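Local coordinates for protein Per a 4 allergen (Periplaneta americana, PDB 3EBW) that is a major cockroach allergen with a lipocalin-like beta-barrel fold, which probably binds small hydrophobic ligands in its interior, at residues 102-110 and 120-130; 8-16 and 73-81. All coordinates share one frame; numbering follows the deposited sequence.

Contact 1 (102-110 and 120-130); sequences YQTYSIVAG and LYWIASHETSF. Unlike the reference sequence in segment 120-130: Glu-127 (reference Gly).
With chi1 at -68° Trp-122 turns CG opposite its own carbonyl carbon, and the indole leans across strand 106-110 toward Gly-110, CZ3 lying 3.4 Å from Gly-110 N. Without a side chain, Gly-110 is well suited to this approach. Main-chain pairs zip antiparallel strands 106-110 and 120-125 together: Trp-122 N donates to Val-108 O at 2.9 Å, nearly straight, and Val-108 N returns the bond to Trp-122 O. Leu-120 and Gly-110 exchange a second such pair.

Side chains alternate between the two faces. On one, the small methyl of Ala-109 sits over the Tyr-121 ring, CB 4.1 Å from its centroid in a CH-pi contact, while Ile-107 CD1 reaches the ring edge, 3.5 Å from Tyr-121 CD1. On the other, Val-108 CG1 meets Trp-122 CE3 at 4.2 Å. At the last residue of its strand, Ser-125 OG donates to Thr-104 O (2.7 Å) from above the carbonyl plane and accepts from Glu-127 N in an ST turn.

The chemistry is thus mainly backbone bonding with mostly apolar side chains on both faces; a polyether, probably from the crystallisation liquor, bound beside Trp-122 is consistent with the Val-108 and Trp-122 face lining the barrel's pocket.

Contact 2 (8-16 and 73-81); sequences TSFTGLDMT and VPSWTEDTF. Unlike the reference sequence in segment 73-81: Asp-79 (reference Asn).
Met-15 packs between Trp-76 and Phe-81 where the N-terminal segment of this lipocalin-like barrel, on its way to strand 20-27, meets the loop leading into strand 80-83.

Aromatic contacts carry the apolar part. Met-15, a selenomethionine here, lays CB over one face of the Trp-76 six-membered ring, 3.4 Å from its centroid, and the two side chains run past each other in opposite directions. Bends at chi2 (-53°) and chi3 (-87°) then turn the chain end onto Phe-81, whose ring face receives CE at 3.7 Å from the centroid and SE in a Met-aromatic contact. The long, flexible methionine chain suits a place where one side chain meets two rings. Leu-13 CD2 approaches the Phe-81 ring obliquely, 4.3 Å from CD1.

Hydrogen bonds tie the polar backbone. Leu-13 N donates to Glu-78 O at 3.0 Å, and Gly-12 N to the anti lone pair of Glu-78 OE2 (2.6 Å), which the bend of the glutamate at chi2 brings round. Gly-12 has a positive phi, a conformation easy for glycine. Trp-76 NE1 adds a weak bond to Leu-13 O at the indole edge.

Alongside the indole, Asp-14 OD1 accepts from Thr-16 OG1 on its syn side, 27° out of the carboxylate plane, and lies 3.7 Å from Trp-76 CZ2.

The centres of the two contacts lie 15 Å apart, and both reach the same curled antiparallel sheet. Contact 2 has its two segments earlier in the sequence than either segment of contact 1. Strand 93-100 joins them, pairing with strand 80-83 on one flank and with strand 106-112 on the other. They also touch directly: Tyr-102 OH lies 2.9 Å from Asp-14 N, a probable hydrogen bond linking the N-terminal segment to the start of contact 1, while Val-108 CG2 packs against Phe-81 CE1 at 3.7 Å. The Trp-122 side chain comes within about 3 Å, and that of Phe-81 within about 5 Å, of bound polyether, probably from the crystallisation liquor, consistent with both bordering the barrel's pocket.

Contact 1 (102-110 and 120-130)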
loop_
_atom_site.group_PDB
_atom_site.type_symbol
_atom_site.label_atom_id
_atom_site.label_comp_id
_atom_site.label_asym_id
_atom_site.label_seq_id
_atom_site.Cartn_x
_atom_site.Cartn_y
_atom_site.Cartn_z
ATOM N N TYR A 102 -20.400 16.294 4.153
ATOM C CA TYR A 102 -21.505 15.720 3.406
ATOM C C TYR A 102 -21.642 16.177 1.977
ATOM O O TYR A 102 -22.635 15.835 1.341
ATOM C CB TYR A 102 -22.856 15.942 4.099
ATOM C CG TYR A 102 -22.937 15.410 5.506
ATOM C CD1 TYR A 102 -22.528 16.191 6.582
ATOM C CD2 TYR A 102 -23.398 14.126 5.766
ATOM C CE1 TYR A 102 -22.573 15.711 7.879
ATOM C CE2 TYR A 102 -23.446 13.640 7.065
ATOM C CZ TYR A 102 -23.026 14.442 8.112
ATOM O OH TYR A 102 -22.992 13.979 9.392
ATOM N N GLN A 103 -20.691 16.944 1.454
ATOM C CA GLN A 103 -20.803 17.356 0.059
ATOM C C GLN A 103 -19.568 17.950 -0.597
ATOM O O GLN A 103 -19.641 19.010 -1.202
ATOM C CB GLN A 103 -22.009 18.291 -0.123
ATOM C CG GLN A 103 -23.237 17.541 -0.669
ATOM C CD GLN A 103 -24.520 18.347 -0.659
ATOM O OE1 GLN A 103 -24.615 19.397 -1.293
ATOM N NE2 GLN A 103 -25.524 17.850 0.059
ATOM N N THR A 104 -18.443 17.247 -0.495
ATOM C CA THR A 104 -17.179 17.681 -1.089
ATOM C C THR A 104 -16.045 16.710 -0.753
ATOM O O THR A 104 -15.277 16.324 -1.627
ATOM C CB THR A 104 -16.771 19.101 -0.621
ATOM O OG1 THR A 104 -16.116 19.764 -1.699
ATOM C CG2 THR A 104 -15.789 19.060 0.526
ATOM N N TYR A 105 -15.947 16.331 0.521
ATOM C CA TYR A 105 -14.934 15.399 0.996
ATOM C C TYR A 105 -15.579 14.500 2.052
ATOM O O TYR A 105 -16.579 14.869 2.652
ATOM C CB TYR A 105 -13.758 16.150 1.602
ATOM C CG TYR A 105 -14.013 16.699 2.979
ATOM C CD1 TYR A 105 -14.801 17.830 3.168
ATOM C CD2 TYR A 105 -13.454 16.090 4.097
ATOM C CE1 TYR A 105 -15.026 18.346 4.437
ATOM C CE2 TYR A 105 -13.670 16.591 5.373
ATOM C CZ TYR A 105 -14.459 17.723 5.540
ATOM O OH TYR A 105 -14.680 18.215 6.812
ATOM N N SER A 106 -15.004 13.328 2.285
ATOM C CA SER A 106 -15.560 12.396 3.244
ATOM C C SER A 106 -14.532 11.397 3.702
ATOM O O SER A 106 -14.306 10.416 3.001
ATOM C CB SER A 106 -16.704 11.618 2.601
ATOM O OG SER A 106 -16.814 10.321 3.178
ATOM N N ILE A 107 -13.914 11.590 4.860
ATOM C CA ILE A 107 -12.938 10.596 5.276
ATOM C C ILE A 107 -13.519 9.588 6.300
ATOM O O ILE A 107 -13.829 9.925 7.430
ATOM C CB ILE A 107 -11.533 11.282 5.712
ATOM C CG1 ILE A 107 -11.126 10.872 7.104
ATOM C CG2 ILE A 107 -11.556 12.815 5.552
ATOM C CD1 ILE A 107 -10.657 9.476 7.191
ATOM N N VAL A 108 -13.697 8.348 5.836
ATOM C CA VAL A 108 -14.233 7.217 6.592
ATOM C C VAL A 108 -13.095 6.263 6.899
ATOM O O VAL A 108 -12.087 6.301 6.215
ATOM C CB VAL A 108 -15.284 6.444 5.756
ATOM C CG1 VAL A 108 -15.444 5.016 6.266
ATOM C CG2 VAL A 108 -16.606 7.120 5.845
ATOM N N ALA A 109 -13.249 5.392 7.896
ATOM C CA ALA A 109 -12.180 4.463 8.246
ATOM C C ALA A 109 -12.664 3.252 9.032
ATOM O O ALA A 109 -13.560 3.358 9.847
ATOM C CB ALA A 109 -11.095 5.189 9.032
ATOM N N GLY A 110 -12.053 2.098 8.778
ATOM C CA GLY A 110 -12.433 0.884 9.463
ATOM C C GLY A 110 -11.263 -0.067 9.464
ATOM O O GLY A 110 -10.116 0.345 9.343
ATOM N N LEU A 120 -7.670 1.170 8.046
ATOM C CA LEU A 120 -7.736 1.575 6.647
ATOM C C LEU A 120 -8.487 2.892 6.528
ATOM O O LEU A 120 -9.585 3.025 7.066
ATOM C CB LEU A 120 -8.465 0.508 5.805
ATOM C CG LEU A 120 -7.967 -0.936 5.606
ATOM C CD1 LEU A 120 -6.604 -0.949 4.969
ATOM C CD2 LEU A 120 -7.886 -1.638 6.916
ATOM N N TYR A 121 -7.913 3.871 5.839
ATOM C CA TYR A 121 -8.630 5.141 5.645
ATOM C C TYR A 121 -9.068 5.258 4.195
ATOM O O TYR A 121 -8.347 4.850 3.306
ATOM C CB TYR A 121 -7.766 6.356 6.018
ATOM C CG TYR A 121 -7.473 6.448 7.494
ATOM C CD1 TYR A 121 -8.009 7.477 8.265
ATOM C CD2 TYR A 121 -6.687 5.490 8.120
ATOM C CE1 TYR A 121 -7.769 7.554 9.610
ATOM C CE2 TYR A 121 -6.442 5.552 9.464
ATOM C CZ TYR A 121 -6.983 6.592 10.214
ATOM O OH TYR A 121 -6.696 6.690 11.557
ATOM N N TRP A 122 -10.264 5.798 3.976
ATOM C CA TRP A 122 -10.813 5.977 2.638
ATOM C C TRP A 122 -11.232 7.441 2.507
ATOM O O TRP A 122 -12.056 7.935 3.267
ATOM C CB TRP A 122 -11.999 5.030 2.435
ATOM C CG TRP A 122 -11.622 3.558 2.390
ATOM C CD1 TRP A 122 -11.017 2.904 1.355
ATOM C CD2 TRP A 122 -11.831 2.559 3.416
ATOM N NE1 TRP A 122 -10.834 1.560 1.664
ATOM C CE2 TRP A 122 -11.323 1.328 2.920
ATOM C CE3 TRP A 122 -12.388 2.585 4.692
ATOM C CZ2 TRP A 122 -11.362 0.147 3.654
ATOM C CZ3 TRP A 122 -12.419 1.391 5.427
ATOM C CH2 TRP A 122 -11.905 0.194 4.899
ATOM N N ILE A 123 -10.627 8.152 1.569
ATOM C CA ILE A 123 -10.949 9.563 1.376
ATOM C C ILE A 123 -11.915 9.571 0.208
ATOM O O ILE A 123 -11.632 8.975 -0.825
ATOM C CB ILE A 123 -9.648 10.398 1.072
ATOM C CG1 ILE A 123 -8.786 10.532 2.341
ATOM C CG2 ILE A 123 -10.005 11.794 0.634
ATOM C CD1 ILE A 123 -8.318 9.225 2.925
ATOM N N ALA A 124 -13.063 10.224 0.374
ATOM C CA ALA A 124 -14.094 10.227 -0.675
ATOM C C ALA A 124 -14.673 11.585 -1.090
ATOM O O ALA A 124 -14.518 12.581 -0.405
ATOM C CB ALA A 124 -15.229 9.283 -0.253
ATOM N N SER A 125 -15.355 11.616 -2.225
ATOM C CA SER A 125 -15.929 12.863 -2.695
ATOM C C SER A 125 -17.091 12.668 -3.658
ATOM O O SER A 125 -17.283 11.574 -4.210
ATOM C CB SER A 125 -14.850 13.702 -3.373
ATOM O OG SER A 125 -15.407 14.878 -3.927
ATOM N N HIS A 126 -17.872 13.733 -3.849
ATOM C CA HIS A 126 -19.009 13.693 -4.768
ATOM C C HIS A 126 -18.472 13.975 -6.161
ATOM O O HIS A 126 -19.011 13.507 -7.158
ATOM C CB HIS A 126 -20.063 14.730 -4.377
ATOM C CG HIS A 126 -20.966 14.279 -3.270
ATOM N ND1 HIS A 126 -21.797 13.187 -3.390
ATOM C CD2 HIS A 126 -21.152 14.761 -2.018
ATOM C CE1 HIS A 126 -22.456 13.012 -2.257
ATOM N NE2 HIS A 126 -22.083 13.953 -1.410
ATOM N N GLU A 127 -17.395 14.747 -6.205
ATOM C CA GLU A 127 -16.721 15.081 -7.448
ATOM C C GLU A 127 -15.847 13.869 -7.766
ATOM O O GLU A 127 -15.960 12.841 -7.110
ATOM C CB GLU A 127 -15.839 16.306 -7.234
ATOM C CG GLU A 127 -16.592 17.492 -6.692
ATOM C CD GLU A 127 -17.673 17.944 -7.642
ATOM O OE1 GLU A 127 -17.329 18.360 -8.766
ATOM O OE2 GLU A 127 -18.865 17.881 -7.274
ATOM N N THR A 128 -14.985 13.978 -8.770
ATOM C CA THR A 128 -14.094 12.876 -9.107
ATOM C C THR A 128 -12.667 13.302 -8.838
ATOM O O THR A 128 -11.744 12.654 -9.303
ATOM C CB THR A 128 -14.181 12.482 -10.578
ATOM O OG1 THR A 128 -14.143 13.667 -11.381
ATOM C CG2 THR A 128 -15.442 11.683 -10.853
ATOM N N SER A 129 -12.489 14.391 -8.086
ATOM C CA SER A 129 -11.153 14.902 -7.751
ATOM C C SER A 129 -11.238 16.093 -6.814
ATOM O O SER A 129 -12.245 16.786 -6.776
ATOM C CB SER A 129 -10.422 15.325 -9.017
ATOM O OG SER A 129 -11.205 16.253 -9.751
ATOM N N PHE A 130 -10.174 16.348 -6.069
ATOM C CA PHE A 130 -10.176 17.468 -5.136
ATOM C C PHE A 130 -9.527 18.742 -5.674
ATOM O O PHE A 130 -8.519 18.683 -6.365
ATOM C CB PHE A 130 -9.438 17.091 -3.845
ATOM C CG PHE A 130 -10.113 16.020 -3.026
ATOM C CD1 PHE A 130 -11.498 15.975 -2.903
ATOM C CD2 PHE A 130 -9.353 15.097 -2.324
ATOM C CE1 PHE A 130 -12.102 15.029 -2.094
ATOM C CE2 PHE A 130 -9.949 14.165 -1.522
ATOM C CZ PHE A 130 -11.325 14.127 -1.403
#

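Contact 2 (8-16 and 73-81)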
loop_
_atom_site.group_PDB
_atom_site.type_symbol
_atom_site.label_atom_id
_atom_site.label_comp_id
_atom_site.label_asym_id
_atom_site.label_seq_id
_atom_site.Cartn_x
_atom_site.Cartn_y
_atom_site.Cartn_z
ATOM N N THR A 8 -11.296 9.485 16.189
ATOM C CA THR A 8 -12.170 10.339 15.396
ATOM C C THR A 8 -12.727 11.291 16.435
ATOM O O THR A 8 -12.923 10.914 17.588
ATOM C CB THR A 8 -13.302 9.524 14.677
ATOM O OG1 THR A 8 -14.282 10.420 14.143
ATOM C CG2 THR A 8 -13.965 8.546 15.622
ATOM N N SER A 9 -12.934 12.534 16.038
ATOM C CA SER A 9 -13.435 13.546 16.950
ATOM C C SER A 9 -14.575 14.236 16.241
ATOM O O SER A 9 -14.820 15.427 16.415
ATOM C CB SER A 9 -12.340 14.567 17.253
ATOM O OG SER A 9 -12.114 15.410 16.124
ATOM N N PHE A 10 -15.261 13.470 15.414
ATOM C CA PHE A 10 -16.374 13.979 14.637
ATOM C C PHE A 10 -17.611 13.671 15.466
ATOM O O PHE A 10 -17.536 12.871 16.402
ATOM C CB PHE A 10 -16.389 13.227 13.302
ATOM C CG PHE A 10 -17.442 13.680 12.341
ATOM C CD1 PHE A 10 -17.298 14.861 11.635
ATOM C CD2 PHE A 10 -18.560 12.889 12.097
ATOM C CE1 PHE A 10 -18.246 15.253 10.695
ATOM C CE2 PHE A 10 -19.515 13.267 11.169
ATOM C CZ PHE A 10 -19.358 14.456 10.457
ATOM N N THR A 11 -18.725 14.327 15.149
ATOM C CA THR A 11 -19.999 14.088 15.832
ATOM C C THR A 11 -21.095 14.702 15.005
ATOM O O THR A 11 -20.825 15.474 14.079
ATOM C CB THR A 11 -20.123 14.770 17.182
ATOM O OG1 THR A 11 -20.065 16.185 16.971
ATOM C CG2 THR A 11 -19.041 14.311 18.146
ATOM N N GLY A 12 -22.335 14.376 15.372
ATOM C CA GLY A 12 -23.491 14.896 14.667
ATOM C C GLY A 12 -23.675 14.192 13.341
ATOM O O GLY A 12 -24.317 14.724 12.437
ATOM N N LEU A 13 -23.105 12.992 13.231
ATOM C CA LEU A 13 -23.191 12.212 12.010
ATOM C C LEU A 13 -24.656 11.945 11.666
ATOM O O LEU A 13 -25.432 11.531 12.506
ATOM C CB LEU A 13 -22.420 10.892 12.166
ATOM C CG LEU A 13 -22.532 9.914 10.984
ATOM C CD1 LEU A 13 -22.013 10.560 9.704
ATOM C CD2 LEU A 13 -21.790 8.643 11.321
ATOM N N ASP A 14 -25.017 12.193 10.419
ATOM C CA ASP A 14 -26.378 11.994 9.949
ATOM C C ASP A 14 -26.333 11.279 8.577
ATOM O O ASP A 14 -26.315 11.912 7.517
ATOM C CB ASP A 14 -27.074 13.363 9.865
ATOM C CG ASP A 14 -28.517 13.268 9.414
ATOM O OD1 ASP A 14 -29.074 12.157 9.414
ATOM O OD2 ASP A 14 -29.107 14.309 9.061
HETATM N N MSE A 15 -26.313 9.948 8.625
HETATM C CA MSE A 15 -26.247 9.128 7.424
HETATM C C MSE A 15 -27.313 9.461 6.412
HETATM O O MSE A 15 -27.303 8.958 5.307
HETATM C CB MSE A 15 -26.294 7.639 7.780
HETATM C CG MSE A 15 -25.018 7.151 8.454
HETATM SE SE MSE A 15 -23.392 7.577 7.429
HETATM C CE MSE A 15 -23.410 5.997 6.308
ATOM N N THR A 16 -28.233 10.329 6.779
ATOM C CA THR A 16 -29.267 10.707 5.850
ATOM C C THR A 16 -28.676 11.790 4.970
ATOM O O THR A 16 -29.004 11.883 3.798
ATOM C CB THR A 16 -30.491 11.227 6.591
ATOM O OG1 THR A 16 -30.766 10.356 7.692
ATOM C CG2 THR A 16 -31.698 11.235 5.672
ATOM N N VAL A 73 -27.435 0.304 5.792
ATOM C CA VAL A 73 -26.766 0.809 6.992
ATOM C C VAL A 73 -27.864 0.841 8.065
ATOM O O VAL A 73 -28.571 1.800 8.191
ATOM C CB VAL A 73 -26.071 2.225 6.764
ATOM C CG1 VAL A 73 -26.635 2.929 5.553
ATOM C CG2 VAL A 73 -26.211 3.090 8.013
ATOM N N PRO A 74 -28.002 -0.247 8.836
ATOM C CA PRO A 74 -28.965 -0.485 9.904
ATOM C C PRO A 74 -28.881 0.359 11.154
ATOM O O PRO A 74 -29.820 0.386 11.948
ATOM C CB PRO A 74 -28.778 -1.965 10.197
ATOM C CG PRO A 74 -27.354 -2.113 10.079
ATOM C CD PRO A 74 -27.056 -1.374 8.784
ATOM N N SER A 75 -27.762 1.032 11.359
ATOM C CA SER A 75 -27.633 1.895 12.532
ATOM C C SER A 75 -26.485 2.850 12.370
ATOM O O SER A 75 -25.759 2.796 11.393
ATOM C CB SER A 75 -27.427 1.073 13.793
ATOM O OG SER A 75 -26.121 0.585 13.868
ATOM N N TRP A 76 -26.344 3.746 13.324
ATOM C CA TRP A 76 -25.263 4.711 13.284
ATOM C C TRP A 76 -25.258 5.616 14.496
ATOM O O TRP A 76 -26.275 6.193 14.877
ATOM C CB TRP A 76 -25.305 5.522 11.978
ATOM C CG TRP A 76 -26.209 6.705 11.897
ATOM C CD1 TRP A 76 -25.995 7.948 12.436
ATOM C CD2 TRP A 76 -27.388 6.822 11.085
ATOM N NE1 TRP A 76 -26.962 8.834 11.986
ATOM C CE2 TRP A 76 -27.822 8.165 11.158
ATOM C CE3 TRP A 76 -28.110 5.926 10.291
ATOM C CZ2 TRP A 76 -28.938 8.620 10.466
ATOM C CZ3 TRP A 76 -29.214 6.388 9.606
ATOM C CH2 TRP A 76 -29.616 7.719 9.695
ATOM N N THR A 77 -24.099 5.699 15.128
ATOM C CA THR A 77 -23.906 6.519 16.308
ATOM C C THR A 77 -23.522 7.948 15.973
ATOM O O THR A 77 -23.742 8.420 14.860
ATOM C CB THR A 77 -22.845 5.920 17.197
ATOM O OG1 THR A 77 -23.013 4.507 17.204
ATOM C CG2 THR A 77 -23.013 6.420 18.630
ATOM N N GLU A 78 -22.957 8.634 16.955
ATOM C CA GLU A 78 -22.564 10.025 16.820
ATOM C C GLU A 78 -21.490 10.226 15.746
ATOM O O GLU A 78 -21.454 11.266 15.085
ATOM C CB GLU A 78 -22.104 10.537 18.185
ATOM C CG GLU A 78 -22.309 12.031 18.386
ATOM C CD GLU A 78 -23.716 12.474 18.058
ATOM O OE1 GLU A 78 -24.654 12.081 18.781
ATOM O OE2 GLU A 78 -23.881 13.215 17.066
ATOM N N ASP A 79 -20.638 9.222 15.558
ATOM C CA ASP A 79 -19.579 9.277 14.542
ATOM C C ASP A 79 -19.217 7.852 14.100
ATOM O O ASP A 79 -18.049 7.526 13.896
ATOM C CB ASP A 79 -18.349 9.941 15.129
ATOM C CG ASP A 79 -17.730 9.123 16.263
ATOM O OD1 ASP A 79 -18.320 8.099 16.668
ATOM O OD2 ASP A 79 -16.644 9.509 16.751
ATOM N N THR A 80 -20.230 7.006 13.949
ATOM C CA THR A 80 -20.015 5.615 13.585
ATOM C C THR A 80 -21.158 5.115 12.749
ATOM O O THR A 80 -22.262 5.573 12.922
ATOM C CB THR A 80 -19.934 4.769 14.866
ATOM O OG1 THR A 80 -18.580 4.750 15.318
ATOM C CG2 THR A 80 -20.460 3.360 14.650
ATOM N N PHE A 81 -20.908 4.214 11.807
ATOM C CA PHE A 81 -22.033 3.666 11.064
ATOM C C PHE A 81 -21.788 2.216 10.758
ATOM O O PHE A 81 -20.660 1.812 10.569
ATOM C CB PHE A 81 -22.360 4.469 9.795
ATOM C CG PHE A 81 -21.283 4.481 8.759
ATOM C CD1 PHE A 81 -20.305 5.464 8.773
ATOM C CD2 PHE A 81 -21.294 3.561 7.714
ATOM C CE1 PHE A 81 -19.366 5.530 7.759
ATOM C CE2 PHE A 81 -20.360 3.624 6.706
ATOM C CZ PHE A 81 -19.398 4.605 6.725
#